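Local structure of polysaccharide Lyase Family 6 (Bacteroides cellulosilyticus, 6QPS) at residues A[369-383]-A[396-408]. The protein probably cleaves the mannuronic acid-rich parts of alginate as a calcium-binding polysaccharide lyase of family 6. Numbering follows the deposited sequence.
Sequences RNVRFAHNLFAGQTP and GFLFLDNEWAFSD
Asn402 and Asn376 lie side by side where both chains bend from one pair of parallel strands, 371-374 with 397-400, into the next, 377-379 with 402-405, their amide planes only 9° apart. Asn402 CB rests on Asn376 O at 3.3 Å. With CG anti to the carbonyl carbon (chi1 -54°), the amide reaches across the contact, CG lying beside Phe373 CD1. At its tip, OD1 accepts from the backbone Asn376 N at 2.9 Å and from Asn376 ND2 at 3.1 Å, while ND2 donates to Phe373 O at 3.0 Å from above the carbonyl plane, opposite Leu400 N. Asn402 ND2 also bonds Gly423 O; Asn376 OD1 accepts from Asn350 N and its ND2 also donates to Ile347 O, continuing this asparagine ladder along the parallel beta-helix of the family. A leucine in place of Asn402 would probably leave Asn376 N without its acceptor and Phe373 O with one donor fewer. Farther along, Phe406 turns an edge to the face of Phe378 (planes at 71°), and Phe378 in turn presents its edge to Trp404. Pro383 CB sits 3.5 Å from the Phe406 ring centroid, and Ala379 CA covers the other face. One water joins His375 NE2 to Asp401 OD2. The chemistry thus divides: hydrogen-bonded asparagine amides satisfy backbone N-H and C=O groups where the strands bend, and an edge-to-face aromatic cluster packs the buried side across two successive coils.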
loop_
_atom_site.group_PDB
_atom_site.type_symbol
_atom_site.label_atom_id
_atom_site.label_comp_id
_atom_site.label_asym_id
_atom_site.label_seq_id
_atom_site.Cartn_x
_atom_site.Cartn_y
_atom_site.Cartn_z
ATOM N N ARG A 369 2.019 -21.811 13.850
ATOM C CA ARG A 369 2.944 -22.246 14.888
ATOM C C ARG A 369 3.695 -21.032 15.412
ATOM O O ARG A 369 4.087 -20.164 14.636
ATOM C CB ARG A 369 3.981 -23.255 14.329
ATOM C CG ARG A 369 3.391 -24.554 13.822
ATOM C CD ARG A 369 4.473 -25.604 13.662
ATOM N NE ARG A 369 5.527 -25.210 12.727
ATOM C CZ ARG A 369 6.243 -26.078 12.016
ATOM N NH1 ARG A 369 6.010 -27.378 12.136
ATOM N NH2 ARG A 369 7.191 -25.657 11.190
ATOM N N ASN A 370 3.922 -20.984 16.720
ATOM C CA ASN A 370 4.740 -19.920 17.313
ATOM C C ASN A 370 4.235 -18.532 16.941
ATOM O O ASN A 370 4.993 -17.635 16.532
ATOM C CB ASN A 370 6.207 -20.117 16.963
ATOM C CG ASN A 370 6.772 -21.286 17.668
ATOM O OD1 ASN A 370 6.669 -21.355 18.900
ATOM N ND2 ASN A 370 7.305 -22.246 16.930
ATOM N N VAL A 371 2.930 -18.339 17.104
ATOM C CA VAL A 371 2.314 -17.019 17.044
ATOM C C VAL A 371 2.102 -16.543 18.472
ATOM O O VAL A 371 1.480 -17.239 19.283
ATOM C CB VAL A 371 0.977 -17.060 16.299
ATOM C CG1 VAL A 371 0.356 -15.668 16.208
ATOM C CG2 VAL A 371 1.167 -17.630 14.912
ATOM N N ARG A 372 2.630 -15.378 18.808
ATOM C CA ARG A 372 2.417 -14.797 20.124
ATOM C C ARG A 372 1.389 -13.692 19.991
ATOM O O ARG A 372 1.533 -12.818 19.134
ATOM C CB ARG A 372 3.715 -14.257 20.737
ATOM C CG ARG A 372 3.539 -13.916 22.233
ATOM C CD ARG A 372 4.809 -13.330 22.873
ATOM N NE ARG A 372 5.041 -11.979 22.359
ATOM C CZ ARG A 372 5.208 -10.876 23.090
ATOM N NH1 ARG A 372 5.222 -10.919 24.412
ATOM N NH2 ARG A 372 5.376 -9.730 22.456
ATOM N N PHE A 373 0.323 -13.762 20.789
ATOM C CA PHE A 373 -0.713 -12.727 20.833
ATOM C C PHE A 373 -0.701 -12.182 22.266
ATOM O O PHE A 373 -1.272 -12.793 23.171
ATOM C CB PHE A 373 -2.069 -13.344 20.422
ATOM C CG PHE A 373 -3.170 -12.323 20.222
ATOM C CD1 PHE A 373 -4.070 -12.034 21.242
ATOM C CD2 PHE A 373 -3.310 -11.680 19.014
ATOM C CE1 PHE A 373 -5.097 -11.074 21.054
ATOM C CE2 PHE A 373 -4.318 -10.729 18.817
ATOM C CZ PHE A 373 -5.211 -10.433 19.849
ATOM N N ALA A 374 -0.031 -11.044 22.473
ATOM C CA ALA A 374 0.261 -10.541 23.806
ATOM C C ALA A 374 -0.041 -9.050 23.913
ATOM O O ALA A 374 0.288 -8.268 23.020
ATOM C CB ALA A 374 1.734 -10.791 24.168
ATOM N N HIS A 375 -0.623 -8.654 25.039
ATOM C CA HIS A 375 -0.802 -7.245 25.405
ATOM C C HIS A 375 -1.682 -6.493 24.425
ATOM O O HIS A 375 -1.531 -5.286 24.242
ATOM C CB HIS A 375 0.528 -6.506 25.587
ATOM C CG HIS A 375 1.367 -7.079 26.670
ATOM N ND1 HIS A 375 1.011 -6.994 27.995
ATOM C CD2 HIS A 375 2.538 -7.761 26.630
ATOM C CE1 HIS A 375 1.930 -7.596 28.730
ATOM N NE2 HIS A 375 2.860 -8.083 27.924
ATOM N N ASN A 376 -2.616 -7.193 23.795
ATOM C CA ASN A 376 -3.569 -6.571 22.894
ATOM C C ASN A 376 -4.866 -6.253 23.631
ATOM O O ASN A 376 -5.286 -6.978 24.537
ATOM C CB ASN A 376 -3.887 -7.481 21.702
ATOM C CG ASN A 376 -2.648 -7.845 20.909
ATOM O OD1 ASN A 376 -2.107 -7.044 20.164
ATOM N ND2 ASN A 376 -2.157 -9.048 21.115
ATOM N N LEU A 377 -5.517 -5.176 23.208
ATOM C CA LEU A 377 -6.858 -4.828 23.675
ATOM C C LEU A 377 -7.877 -5.328 22.650
ATOM O O LEU A 377 -7.802 -4.966 21.468
ATOM C CB LEU A 377 -6.986 -3.312 23.869
ATOM C CG LEU A 377 -8.400 -2.843 24.242
ATOM C CD1 LEU A 377 -8.872 -3.407 25.573
ATOM C CD2 LEU A 377 -8.441 -1.319 24.262
ATOM N N PHE A 378 -8.796 -6.178 23.099
ATOM C CA PHE A 378 -9.910 -6.685 22.292
ATOM C C PHE A 378 -11.155 -6.134 22.968
ATOM O O PHE A 378 -11.448 -6.479 24.112
ATOM C CB PHE A 378 -9.877 -8.216 22.310
ATOM C CG PHE A 378 -10.892 -8.921 21.408
ATOM C CD1 PHE A 378 -11.110 -8.550 20.081
ATOM C CD2 PHE A 378 -11.571 -10.008 21.901
ATOM C CE1 PHE A 378 -12.019 -9.246 19.288
ATOM C CE2 PHE A 378 -12.459 -10.702 21.115
ATOM C CZ PHE A 378 -12.705 -10.295 19.811
ATOM N N ALA A 379 -11.853 -5.212 22.298
ATOM C CA ALA A 379 -12.920 -4.463 22.957
ATOM C C ALA A 379 -14.049 -4.159 21.987
ATOM O O ALA A 379 -13.873 -4.202 20.765
ATOM C CB ALA A 379 -12.379 -3.151 23.539
ATOM N N GLY A 380 -15.184 -3.799 22.547
ATOM C CA GLY A 380 -16.329 -3.439 21.738
ATOM C C GLY A 380 -17.619 -3.680 22.506
ATOM O O GLY A 380 -17.661 -3.556 23.729
ATOM N N GLN A 381 -18.674 -3.982 21.750
ATOM C CA GLN A 381 -19.992 -4.244 22.312
ATOM C C GLN A 381 -20.154 -5.754 22.467
ATOM O O GLN A 381 -20.136 -6.272 23.589
ATOM C CB GLN A 381 -21.068 -3.635 21.411
ATOM C CG GLN A 381 -21.083 -2.116 21.475
ATOM C CD GLN A 381 -19.894 -1.492 20.759
ATOM O OE1 GLN A 381 -19.674 -1.733 19.565
ATOM N NE2 GLN A 381 -19.116 -0.688 21.486
ATOM N N THR A 382 -20.284 -6.462 21.348
ATOM C CA THR A 382 -20.334 -7.914 21.289
ATOM C C THR A 382 -19.027 -8.421 20.702
ATOM O O THR A 382 -18.612 -7.919 19.652
ATOM C CB THR A 382 -21.486 -8.335 20.362
ATOM O OG1 THR A 382 -22.736 -7.865 20.892
ATOM C CG2 THR A 382 -21.525 -9.833 20.212
ATOM N N PRO A 383 -18.343 -9.380 21.331
ATOM C CA PRO A 383 -17.104 -9.905 20.750
ATOM C C PRO A 383 -17.351 -10.825 19.562
ATOM O O PRO A 383 -18.301 -11.619 19.531
ATOM C CB PRO A 383 -16.471 -10.674 21.919
ATOM C CG PRO A 383 -17.634 -11.116 22.748
ATOM C CD PRO A 383 -18.691 -10.049 22.606
ATOM N N GLY A 396 -0.473 -23.719 18.776
ATOM C CA GLY A 396 0.465 -22.864 18.077
ATOM C C GLY A 396 0.455 -21.417 18.515
ATOM O O GLY A 396 1.262 -20.625 18.000
ATOM N N PHE A 397 -0.390 -21.048 19.474
ATOM C CA PHE A 397 -0.525 -19.684 19.959
ATOM C C PHE A 397 -0.124 -19.598 21.428
ATOM O O PHE A 397 -0.406 -20.497 22.221
ATOM C CB PHE A 397 -2.001 -19.201 19.843
ATOM C CG PHE A 397 -2.401 -18.750 18.471
ATOM C CD1 PHE A 397 -2.701 -19.662 17.477
ATOM C CD2 PHE A 397 -2.504 -17.409 18.176
ATOM C CE1 PHE A 397 -3.055 -19.242 16.208
ATOM C CE2 PHE A 397 -2.848 -16.985 16.903
ATOM C CZ PHE A 397 -3.121 -17.881 15.927
ATOM N N LEU A 398 0.514 -18.507 21.792
ATOM C CA LEU A 398 0.691 -18.111 23.186
ATOM C C LEU A 398 -0.151 -16.853 23.369
ATOM O O LEU A 398 0.150 -15.821 22.759
ATOM C CB LEU A 398 2.167 -17.844 23.483
ATOM C CG LEU A 398 2.497 -17.167 24.825
ATOM C CD1 LEU A 398 2.003 -18.015 25.993
ATOM C CD2 LEU A 398 3.995 -16.905 24.957
ATOM N N PHE A 399 -1.226 -16.952 24.150
ATOM C CA PHE A 399 -2.070 -15.805 24.482
ATOM C C PHE A 399 -1.629 -15.312 25.851
ATOM O O PHE A 399 -1.736 -16.054 26.836
ATOM C CB PHE A 399 -3.550 -16.184 24.541
ATOM C CG PHE A 399 -4.115 -16.720 23.266
ATOM C CD1 PHE A 399 -4.627 -15.870 22.296
ATOM C CD2 PHE A 399 -4.171 -18.072 23.049
ATOM C CE1 PHE A 399 -5.165 -16.375 21.113
ATOM C CE2 PHE A 399 -4.734 -18.586 21.881
ATOM C CZ PHE A 399 -5.205 -17.729 20.911
ATOM N N LEU A 400 -1.151 -14.070 25.928
ATOM C CA LEU A 400 -0.549 -13.560 27.152
ATOM C C LEU A 400 -0.953 -12.118 27.441
ATOM O O LEU A 400 -0.682 -11.217 26.648
ATOM C CB LEU A 400 0.964 -13.667 27.040
ATOM C CG LEU A 400 1.739 -13.259 28.267
ATOM C CD1 LEU A 400 1.391 -14.130 29.460
ATOM C CD2 LEU A 400 3.223 -13.337 27.968
ATOM N N ASP A 401 -1.584 -11.906 28.593
ATOM C CA ASP A 401 -1.827 -10.568 29.130
ATOM C C ASP A 401 -2.540 -9.649 28.133
ATOM O O ASP A 401 -2.234 -8.458 28.025
ATOM C CB ASP A 401 -0.521 -9.953 29.634
ATOM C CG ASP A 401 0.049 -10.688 30.840
ATOM O OD1 ASP A 401 -0.750 -11.230 31.647
ATOM O OD2 ASP A 401 1.299 -10.697 30.998
ATOM N N ASN A 402 -3.562 -10.176 27.473
ATOM C CA ASN A 402 -4.478 -9.355 26.691
ATOM C C ASN A 402 -5.634 -8.864 27.565
ATOM O O ASN A 402 -5.891 -9.386 28.652
ATOM C CB ASN A 402 -5.006 -10.168 25.506
ATOM C CG ASN A 402 -3.887 -10.756 24.662
ATOM O OD1 ASN A 402 -3.253 -10.052 23.878
ATOM N ND2 ASN A 402 -3.628 -12.057 24.828
ATOM N N GLU A 403 -6.317 -7.822 27.090
ATOM C CA GLU A 403 -7.457 -7.240 27.787
ATOM C C GLU A 403 -8.722 -7.447 26.973
ATOM O O GLU A 403 -8.705 -7.352 25.744
ATOM C CB GLU A 403 -7.211 -5.764 28.065
ATOM C CG GLU A 403 -6.227 -5.552 29.209
ATOM C CD GLU A 403 -5.955 -4.092 29.519
ATOM O OE1 GLU A 403 -6.375 -3.224 28.733
ATOM O OE2 GLU A 403 -5.304 -3.821 30.547
ATOM N N TRP A 404 -9.822 -7.700 27.684
ATOM C CA TRP A 404 -11.106 -8.066 27.098
ATOM C C TRP A 404 -12.150 -7.103 27.647
ATOM O O TRP A 404 -12.448 -7.122 28.852
ATOM C CB TRP A 404 -11.423 -9.502 27.520
ATOM C CG TRP A 404 -12.749 -10.070 27.079
ATOM C CD1 TRP A 404 -13.990 -9.818 27.624
ATOM C CD2 TRP A 404 -12.962 -11.043 26.043
ATOM N NE1 TRP A 404 -14.946 -10.548 26.962
ATOM C CE2 TRP A 404 -14.340 -11.320 26.004
ATOM C CE3 TRP A 404 -12.112 -11.720 25.157
ATOM C CZ2 TRP A 404 -14.892 -12.228 25.104
ATOM C CZ3 TRP A 404 -12.664 -12.613 24.259
ATOM C CH2 TRP A 404 -14.046 -12.867 24.249
ATOM N N ALA A 405 -12.697 -6.251 26.784
ATOM C CA ALA A 405 -13.621 -5.197 27.236
ATOM C C ALA A 405 -14.883 -5.132 26.370
ATOM O O ALA A 405 -14.938 -4.442 25.347
ATOM C CB ALA A 405 -12.912 -3.838 27.317
ATOM N N PHE A 406 -15.923 -5.854 26.793
ATOM C CA PHE A 406 -17.188 -5.957 26.068
ATOM C C PHE A 406 -18.350 -5.737 27.036
ATOM O O PHE A 406 -18.194 -5.787 28.260
ATOM C CB PHE A 406 -17.293 -7.300 25.338
ATOM C CG PHE A 406 -16.267 -7.462 24.228
ATOM C CD1 PHE A 406 -15.034 -8.070 24.457
ATOM C CD2 PHE A 406 -16.525 -6.955 22.977
ATOM C CE1 PHE A 406 -14.114 -8.186 23.430
ATOM C CE2 PHE A 406 -15.614 -7.076 21.952
ATOM C CZ PHE A 406 -14.418 -7.685 22.168
ATOM N N SER A 407 -19.534 -5.483 26.465
ATOM C CA SER A 407 -20.671 -5.017 27.252
ATOM C C SER A 407 -21.169 -6.083 28.214
ATOM O O SER A 407 -21.489 -5.773 29.368
ATOM C CB SER A 407 -21.808 -4.594 26.324
ATOM O OG SER A 407 -21.416 -3.541 25.468
ATOM N N ASP A 408 -21.270 -7.337 27.753
ATOM C CA ASP A 408 -21.735 -8.425 28.609
ATOM C C ASP A 408 -20.545 -8.929 29.410
ATOM O O ASP A 408 -19.582 -9.450 28.836
ATOM C CB ASP A 408 -22.333 -9.548 27.754
ATOM C CG ASP A 408 -22.979 -10.651 28.587
ATOM O OD1 ASP A 408 -22.676 -10.770 29.794
ATOM O OD2 ASP A 408 -23.809 -11.408 28.032
HETATM O O HOH W 1 3.736 -10.368 29.619
HETATM O O HOH W 2 -0.959 -5.448 28.808
HETATM O O HOH W 3 -18.932 -2.329 25.834
HETATM O O HOH W 4 -21.129 -8.379 25.012
#